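ATP-dependent DNA helicase (Mycobacterium smegmatis, PDB 5V9X) couples ATP hydrolysis to 3'-to-5' movement along single-stranded DNA and unwinds RNA:DNA duplexes. Local coordinates at residues Asp573-Tyr578 and Phe617-Ser622; Ala774-Arg779 and Glu826-Cys831. One frame throughout, in Å; residues are numbered along the deposited sequence.

Contact 1. Residues Asp573-Tyr578 and Phe617-Ser622; sequences DEEMVY and FWRGDS. With nucleotides of chain B.
The Phe617 ring meets Met576 N at its edge, near the ring plane, while the amide N of Arg619, two residues on in the same loop, lies over one face. Met576 belongs to the short helix 574-578, in the winged helix region of Lhr, and Asp573 is the N-cap of that helix. The neighbouring Trp618 indole sets one face against the tracking DNA strand, where C2' of DT5 of chain B lies 3.2 Å from CE3, while CZ3 approaches Asp573 N. At the Arg619 guanidinium, Glu575 OE1 sits at the edge and in the plane. Asp573 OD1 accepts from Glu575 N (3.0 Å), and OD2 receives Arg619 N (3.1 Å) from above the carboxylate plane, so one carboxylate caps the helix and grips the DNA-facing loop. Met576 has CG anti to the backbone N and a bend at chi2 (63°), which puts SD 3.5 Å from Phe617 N, in a weak N-H...S hydrogen bond. Arg619 grips Glu575 side-on with two nitrogens, the carboxylate and guanidinium planes lying 38° apart. Arg619 NH2 reaches the syn lone pair of Glu575 OE1 at 3.0 Å. Arg619 NE meets Glu575 OE2 at 2.8 Å, tilted from the guanidinium plane.

Contact 2. Residues Ala774-Arg779 and Glu826-Cys831; sequences ALFASR and EAVREC
Cys831 SG sits between the side chains of Leu775 and Arg779 and against the backbone CA of Phe776: it lies 3.8 Å from Leu775 CG and equally near Leu775 CD2, and 4.0 Å from Arg779 CG. With SG anti to its own carbonyl carbon (chi1 -67°), the thiol is directed between Leu775 and the aliphatic part of Arg779. Next to it, the Phe776 ring reaches across with CE1, 3.5 Å from Ala827 CB and 3.4 Å from Val828 CG2. The small Ala827 is consistent with the close approach of the backbones, with Arg779 CA 5.6 Å from Ala827 CA. The pair is a steep helix-helix packing within the DEAD/H-associated region, joining helices 774-786 and 822-835; their short segments cross at 122° with axes 9.2 Å apart. Val824, on the same helix as Ala827, also touches Phe776. In contrast to the packed Cys831 side, Val828 is partly exposed, and there the apolar contact nears solvent. On the polar flank, where both residues are buried, Arg779 and Glu830 cross at about a right angle and share a salt bridge. Its one hydrogen bond, Arg779 NH1 to Glu830 OE2 at 2.8 Å, is weak and bent (129°). OE2 meets the guanidinium at its edge. The other oxygen, Glu830 OE1, pairs with Lys200 NZ, from the DEAD/DEAH box region, and a bound PEG molecule lies about 4 Å from the Glu830 side chain.

Helix 774-786 is the element the two contacts share: one part of it forms half of contact 2, and neighbouring residues of the same helix pack against helix 574-578 of contact 1, with Leu775 serving both. Leu775 touches Glu575 and Arg619 as well as its partner in the other helix, and Ser778 makes a weak hydrogen bond to Glu574. Contact 2 is buried and mostly apolar, with the Arg779-Glu830 ion pair as a substantial part of it. Contact 1 is only partly buried; it joins a helix start to an irregular loop beside the DNA, and relies on capping and charge. The pair thus illustrates how a nucleic-acid-facing loop can be backed by a helical core.

Contact 1. Residues Asp573-Tyr578 and Phe617-Ser622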
loop_
_atom_site.group_PDB
_atom_site.type_symbol
_atom_site.label_atom_id
_atom_site.label_comp_id
_atom_site.label_asym_id
_atom_site.label_seq_id
_atom_site.Cartn_x
_atom_site.Cartn_y
_atom_site.Cartn_z
ATOM N N ASP A 573 14.448 -13.376 -6.421
ATOM C CA ASP A 573 13.409 -12.498 -6.940
ATOM C C ASP A 573 13.172 -12.765 -8.422
ATOM O O ASP A 573 14.097 -13.084 -9.172
ATOM C CB ASP A 573 13.799 -11.035 -6.721
ATOM C CG ASP A 573 12.617 -10.085 -6.830
ATOM O OD1 ASP A 573 11.909 -10.117 -7.857
ATOM O OD2 ASP A 573 12.395 -9.303 -5.879
ATOM N N GLU A 574 11.908 -12.624 -8.838
ATOM C CA GLU A 574 11.545 -12.845 -10.236
ATOM C C GLU A 574 12.340 -11.948 -11.177
ATOM O O GLU A 574 12.691 -12.369 -12.286
ATOM C CB GLU A 574 10.040 -12.621 -10.418
ATOM C CG GLU A 574 9.560 -12.600 -11.859
ATOM C CD GLU A 574 8.046 -12.588 -11.964
ATOM O OE1 GLU A 574 7.385 -13.121 -11.048
ATOM O OE2 GLU A 574 7.515 -12.042 -12.955
ATOM N N GLU A 575 12.647 -10.719 -10.754
ATOM C CA GLU A 575 13.463 -9.830 -11.573
ATOM C C GLU A 575 14.934 -10.225 -11.531
ATOM O O GLU A 575 15.608 -10.225 -12.567
ATOM C CB GLU A 575 13.285 -8.383 -11.116
ATOM C CG GLU A 575 11.870 -7.852 -11.280
ATOM C CD GLU A 575 11.728 -6.417 -10.814
ATOM O OE1 GLU A 575 12.726 -5.666 -10.876
ATOM O OE2 GLU A 575 10.617 -6.042 -10.382
ATOM N N MET A 576 15.451 -10.555 -10.344
ATOM C CA MET A 576 16.823 -11.046 -10.240
ATOM C C MET A 576 17.022 -12.298 -11.086
ATOM O O MET A 576 18.082 -12.484 -11.696
ATOM C CB MET A 576 17.169 -11.322 -8.775
ATOM C CG MET A 576 18.444 -12.131 -8.561
ATOM S SD MET A 576 19.935 -11.299 -9.151
ATOM C CE MET A 576 21.135 -12.621 -9.001
ATOM N N VAL A 577 16.005 -13.161 -11.146
ATOM C CA VAL A 577 16.103 -14.383 -11.939
ATOM C C VAL A 577 16.100 -14.070 -13.431
ATOM O O VAL A 577 16.778 -14.748 -14.214
ATOM C CB VAL A 577 14.966 -15.349 -11.554
ATOM C CG1 VAL A 577 14.899 -16.517 -12.519
ATOM C CG2 VAL A 577 15.167 -15.858 -10.138
ATOM N N TYR A 578 15.356 -13.041 -13.852
ATOM C CA TYR A 578 15.319 -12.681 -15.268
ATOM C C TYR A 578 16.700 -12.306 -15.788
ATOM O O TYR A 578 16.969 -12.433 -16.988
ATOM C CB TYR A 578 14.337 -11.531 -15.493
ATOM C CG TYR A 578 14.130 -11.168 -16.948
ATOM C CD1 TYR A 578 13.275 -11.908 -17.754
ATOM C CD2 TYR A 578 14.784 -10.080 -17.514
ATOM C CE1 TYR A 578 13.082 -11.580 -19.083
ATOM C CE2 TYR A 578 14.595 -9.744 -18.841
ATOM C CZ TYR A 578 13.743 -10.496 -19.620
ATOM O OH TYR A 578 13.552 -10.166 -20.942
ATOM N N PHE A 617 19.597 -9.157 -6.465
ATOM C CA PHE A 617 18.731 -7.993 -6.332
ATOM C C PHE A 617 17.409 -8.402 -5.698
ATOM O O PHE A 617 16.759 -9.351 -6.146
ATOM C CB PHE A 617 18.489 -7.345 -7.695
ATOM C CG PHE A 617 17.369 -6.337 -7.700
ATOM C CD1 PHE A 617 17.582 -5.036 -7.266
ATOM C CD2 PHE A 617 16.102 -6.687 -8.145
ATOM C CE1 PHE A 617 16.552 -4.109 -7.270
ATOM C CE2 PHE A 617 15.069 -5.762 -8.151
ATOM C CZ PHE A 617 15.296 -4.472 -7.713
ATOM N N TRP A 618 17.012 -7.684 -4.654
ATOM C CA TRP A 618 15.765 -7.948 -3.948
ATOM C C TRP A 618 14.897 -6.700 -4.010
ATOM O O TRP A 618 15.240 -5.669 -3.421
ATOM C CB TRP A 618 16.023 -8.343 -2.495
ATOM C CG TRP A 618 16.781 -9.622 -2.301
ATOM C CD1 TRP A 618 18.099 -9.750 -1.967
ATOM C CD2 TRP A 618 16.262 -10.953 -2.403
ATOM N NE1 TRP A 618 18.433 -11.080 -1.861
ATOM C CE2 TRP A 618 17.323 -11.838 -2.124
ATOM C CE3 TRP A 618 15.005 -11.483 -2.713
ATOM C CZ2 TRP A 618 17.165 -13.220 -2.140
ATOM C CZ3 TRP A 618 14.849 -12.854 -2.721
ATOM C CH2 TRP A 618 15.922 -13.707 -2.440
ATOM N N ARG A 619 13.779 -6.789 -4.723
ATOM C CA ARG A 619 12.721 -5.791 -4.622
ATOM C C ARG A 619 11.723 -6.301 -3.592
ATOM O O ARG A 619 11.002 -7.273 -3.849
ATOM C CB ARG A 619 12.046 -5.548 -5.970
ATOM C CG ARG A 619 10.983 -4.457 -5.926
ATOM C CD ARG A 619 10.213 -4.367 -7.233
ATOM N NE ARG A 619 11.096 -4.168 -8.378
ATOM C CZ ARG A 619 11.504 -2.979 -8.811
ATOM N NH1 ARG A 619 11.111 -1.874 -8.191
ATOM N NH2 ARG A 619 12.308 -2.895 -9.863
ATOM N N GLY A 620 11.712 -5.672 -2.418
ATOM C CA GLY A 620 10.802 -6.051 -1.355
ATOM C C GLY A 620 9.383 -6.189 -1.857
ATOM O O GLY A 620 8.808 -7.283 -1.827
ATOM N N ASP A 621 8.823 -5.082 -2.348
ATOM C CA ASP A 621 7.505 -5.093 -2.975
ATOM C C ASP A 621 7.164 -3.729 -3.567
ATOM O O ASP A 621 7.452 -2.691 -2.958
ATOM C CB ASP A 621 6.431 -5.511 -1.972
ATOM C CG ASP A 621 5.046 -5.457 -2.559
ATOM O OD1 ASP A 621 4.416 -4.383 -2.482
ATOM O OD2 ASP A 621 4.602 -6.479 -3.123
ATOM N N SER A 622 6.548 -3.732 -4.746
ATOM C CA SER A 622 6.065 -2.533 -5.417
ATOM C C SER A 622 7.163 -1.519 -5.705
ATOM O O SER A 622 8.185 -1.867 -6.311
ATOM C CB SER A 622 4.945 -1.875 -4.600
ATOM O OG SER A 622 3.786 -2.692 -4.621
ATOM P P DG B 6 10.519 -10.760 0.142
ATOM O OP1 DG B 6 10.230 -12.207 0.262
ATOM O OP2 DG B 6 10.487 -10.109 -1.188
ATOM O "O5'" DG B 6 9.519 -9.965 1.083
ATOM C "C5'" DG B 6 8.178 -9.833 0.724
ATOM C "C4'" DG B 6 7.453 -9.015 1.763
ATOM O "O4'" DG B 6 8.028 -7.691 1.823
ATOM C "C3'" DG B 6 5.965 -8.837 1.501
ATOM O "O3'" DG B 6 5.239 -9.389 2.577
ATOM C "C2'" DG B 6 5.771 -7.315 1.390
ATOM C "C1'" DG B 6 7.012 -6.761 2.078
ATOM N N9 DG B 6 7.455 -5.456 1.574
ATOM C C8 DG B 6 8.751 -5.075 1.311
ATOM N N7 DG B 6 8.860 -3.852 0.874
ATOM C C5 DG B 6 7.552 -3.381 0.845
ATOM C C6 DG B 6 7.048 -2.116 0.456
ATOM O O6 DG B 6 7.678 -1.130 0.047
ATOM N N1 DG B 6 5.660 -2.054 0.577
ATOM C C2 DG B 6 4.862 -3.085 1.018
ATOM N N2 DG B 6 3.545 -2.839 1.068
ATOM N N3 DG B 6 5.321 -4.274 1.387
ATOM C C4 DG B 6 6.672 -4.354 1.275
ATOM P P DC B 7 4.271 -10.645 2.338
ATOM O OP1 DC B 7 4.620 -11.694 3.319
ATOM O OP2 DC B 7 4.268 -10.958 0.894
ATOM O "O5'" DC B 7 2.849 -10.065 2.730
ATOM C "C5'" DC B 7 2.752 -9.169 3.823
ATOM C "C4'" DC B 7 1.626 -8.186 3.604
ATOM O "O4'" DC B 7 2.014 -7.214 2.621
ATOM C "C3'" DC B 7 0.346 -8.809 3.065
ATOM O "O3'" DC B 7 -0.568 -9.007 4.128
ATOM C "C2'" DC B 7 -0.183 -7.784 2.047
ATOM C "C1'" DC B 7 0.846 -6.656 2.088
ATOM N N1 DC B 7 1.150 -6.098 0.746
ATOM C C2 DC B 7 0.706 -4.815 0.415
ATOM O O2 DC B 7 0.076 -4.162 1.258
ATOM N N3 DC B 7 0.983 -4.320 -0.817
ATOM C C4 DC B 7 1.663 -5.061 -1.693
ATOM N N4 DC B 7 1.913 -4.533 -2.897
ATOM C C5 DC B 7 2.118 -6.374 -1.375
ATOM C C6 DC B 7 1.842 -6.849 -0.158
ATOM P P DT B 5 14.227 -15.159 4.208
ATOM O OP1 DT B 5 13.771 -15.496 5.574
ATOM O OP2 DT B 5 14.028 -16.125 3.105
ATOM O "O5'" DT B 5 13.552 -13.779 3.765
ATOM C "C5'" DT B 5 13.610 -13.368 2.407
ATOM C "C4'" DT B 5 13.211 -11.911 2.263
ATOM O "O4'" DT B 5 14.288 -11.066 2.746
ATOM C "C3'" DT B 5 12.939 -11.465 0.834
ATOM O "O3'" DT B 5 11.947 -10.468 0.817
ATOM C "C2'" DT B 5 14.282 -10.907 0.394
ATOM C "C1'" DT B 5 14.831 -10.310 1.680
ATOM N N1 DT B 5 16.316 -10.382 1.753
ATOM C C2 DT B 5 17.052 -9.219 1.728
ATOM O O2 DT B 5 16.549 -8.111 1.662
ATOM N N3 DT B 5 18.408 -9.399 1.791
ATOM C C4 DT B 5 19.089 -10.602 1.867
ATOM O O4 DT B 5 20.314 -10.661 1.920
ATOM C C5 DT B 5 18.257 -11.783 1.883
ATOM C C7 DT B 5 18.879 -13.145 1.964
ATOM C C6 DT B 5 16.928 -11.617 1.822
#

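Contact 2. Residues Ala774-Arg779 and Glu826-Cys831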
loop_
_atom_site.group_PDB
_atom_site.type_symbol
_atom_site.label_atom_id
_atom_site.label_comp_id
_atom_site.label_asym_id
_atom_site.label_seq_id
_atom_site.Cartn_x
_atom_site.Cartn_y
_atom_site.Cartn_z
ATOM N N ALA A 774 14.555 -6.101 -16.474
ATOM C CA ALA A 774 13.788 -7.163 -15.834
ATOM C C ALA A 774 12.475 -6.646 -15.263
ATOM O O ALA A 774 11.487 -7.389 -15.214
ATOM C CB ALA A 774 14.624 -7.820 -14.735
ATOM N N LEU A 775 12.443 -5.385 -14.824
ATOM C CA LEU A 775 11.205 -4.817 -14.299
ATOM C C LEU A 775 10.112 -4.806 -15.357
ATOM O O LEU A 775 8.956 -5.147 -15.073
ATOM C CB LEU A 775 11.455 -3.400 -13.781
ATOM C CG LEU A 775 10.201 -2.622 -13.384
ATOM C CD1 LEU A 775 9.577 -3.210 -12.122
ATOM C CD2 LEU A 775 10.509 -1.144 -13.205
ATOM N N PHE A 776 10.460 -4.426 -16.588
ATOM C CA PHE A 776 9.467 -4.377 -17.655
ATOM C C PHE A 776 8.905 -5.760 -17.952
ATOM O O PHE A 776 7.704 -5.906 -18.205
ATOM C CB PHE A 776 10.080 -3.773 -18.915
ATOM C CG PHE A 776 9.171 -3.814 -20.108
ATOM C CD1 PHE A 776 8.231 -2.819 -20.310
ATOM C CD2 PHE A 776 9.255 -4.848 -21.028
ATOM C CE1 PHE A 776 7.393 -2.857 -21.405
ATOM C CE2 PHE A 776 8.416 -4.890 -22.123
ATOM C CZ PHE A 776 7.486 -3.893 -22.311
ATOM N N ALA A 777 9.759 -6.786 -17.941
ATOM C CA ALA A 777 9.281 -8.144 -18.175
ATOM C C ALA A 777 8.244 -8.549 -17.136
ATOM O O ALA A 777 7.218 -9.151 -17.473
ATOM C CB ALA A 777 10.455 -9.123 -18.174
ATOM N N SER A 778 8.486 -8.213 -15.866
ATOM C CA SER A 778 7.536 -8.556 -14.812
ATOM C C SER A 778 6.242 -7.766 -14.958
ATOM O O SER A 778 5.145 -8.332 -14.884
ATOM C CB SER A 778 8.161 -8.311 -13.438
ATOM O OG SER A 778 9.231 -9.206 -13.195
ATOM N N ARG A 779 6.349 -6.452 -15.165
ATOM C CA ARG A 779 5.150 -5.631 -15.254
ATOM C C ARG A 779 4.391 -5.854 -16.556
ATOM O O ARG A 779 3.189 -5.573 -16.609
ATOM C CB ARG A 779 5.514 -4.155 -15.081
ATOM C CG ARG A 779 6.157 -3.839 -13.733
ATOM C CD ARG A 779 5.270 -4.275 -12.572
ATOM N NE ARG A 779 5.955 -4.192 -11.284
ATOM C CZ ARG A 779 5.791 -3.205 -10.408
ATOM N NH1 ARG A 779 4.958 -2.208 -10.677
ATOM N NH2 ARG A 779 6.459 -3.215 -9.260
ATOM N N GLU A 826 1.132 0.096 -21.791
ATOM C CA GLU A 826 0.774 0.216 -20.381
ATOM C C GLU A 826 1.904 -0.256 -19.475
ATOM O O GLU A 826 2.143 0.336 -18.416
ATOM C CB GLU A 826 -0.512 -0.561 -20.096
ATOM C CG GLU A 826 -0.911 -0.594 -18.630
ATOM C CD GLU A 826 -1.004 0.791 -18.003
ATOM O OE1 GLU A 826 -1.340 1.761 -18.716
ATOM O OE2 GLU A 826 -0.741 0.907 -16.787
ATOM N N ALA A 827 2.610 -1.318 -19.870
ATOM C CA ALA A 827 3.765 -1.764 -19.098
ATOM C C ALA A 827 4.817 -0.665 -19.008
ATOM O O ALA A 827 5.366 -0.403 -17.931
ATOM C CB ALA A 827 4.354 -3.031 -19.720
ATOM N N VAL A 828 5.104 -0.005 -20.133
ATOM C CA VAL A 828 6.029 1.125 -20.115
ATOM C C VAL A 828 5.446 2.274 -19.300
ATOM O O VAL A 828 6.172 2.985 -18.593
ATOM C CB VAL A 828 6.371 1.563 -21.551
ATOM C CG1 VAL A 828 7.340 2.724 -21.536
ATOM C CG2 VAL A 828 6.970 0.411 -22.334
ATOM N N ARG A 829 4.129 2.471 -19.381
ATOM C CA ARG A 829 3.485 3.537 -18.620
ATOM C C ARG A 829 3.632 3.308 -17.119
ATOM O O ARG A 829 3.930 4.245 -16.368
ATOM C CB ARG A 829 2.010 3.633 -19.021
ATOM C CG ARG A 829 1.352 4.989 -18.806
ATOM C CD ARG A 829 0.924 5.191 -17.365
ATOM N NE ARG A 829 0.235 4.027 -16.816
ATOM C CZ ARG A 829 0.042 3.827 -15.517
ATOM N NH1 ARG A 829 0.489 4.713 -14.637
ATOM N NH2 ARG A 829 -0.592 2.740 -15.095
ATOM N N GLU A 830 3.438 2.068 -16.661
ATOM C CA GLU A 830 3.534 1.795 -15.230
ATOM C C GLU A 830 4.967 1.934 -14.730
ATOM O O GLU A 830 5.203 2.527 -13.671
ATOM C CB GLU A 830 2.997 0.399 -14.912
ATOM C CG GLU A 830 3.098 0.049 -13.430
ATOM C CD GLU A 830 2.553 -1.326 -13.091
ATOM O OE1 GLU A 830 2.193 -2.078 -14.020
ATOM O OE2 GLU A 830 2.485 -1.653 -11.887
ATOM N N CYS A 831 5.935 1.395 -15.476
ATOM C CA CYS A 831 7.327 1.456 -15.040
ATOM C C CYS A 831 7.800 2.898 -14.893
ATOM O O CYS A 831 8.369 3.275 -13.863
ATOM C CB CYS A 831 8.222 0.700 -16.026
ATOM S SG CYS A 831 7.968 -1.089 -16.071
#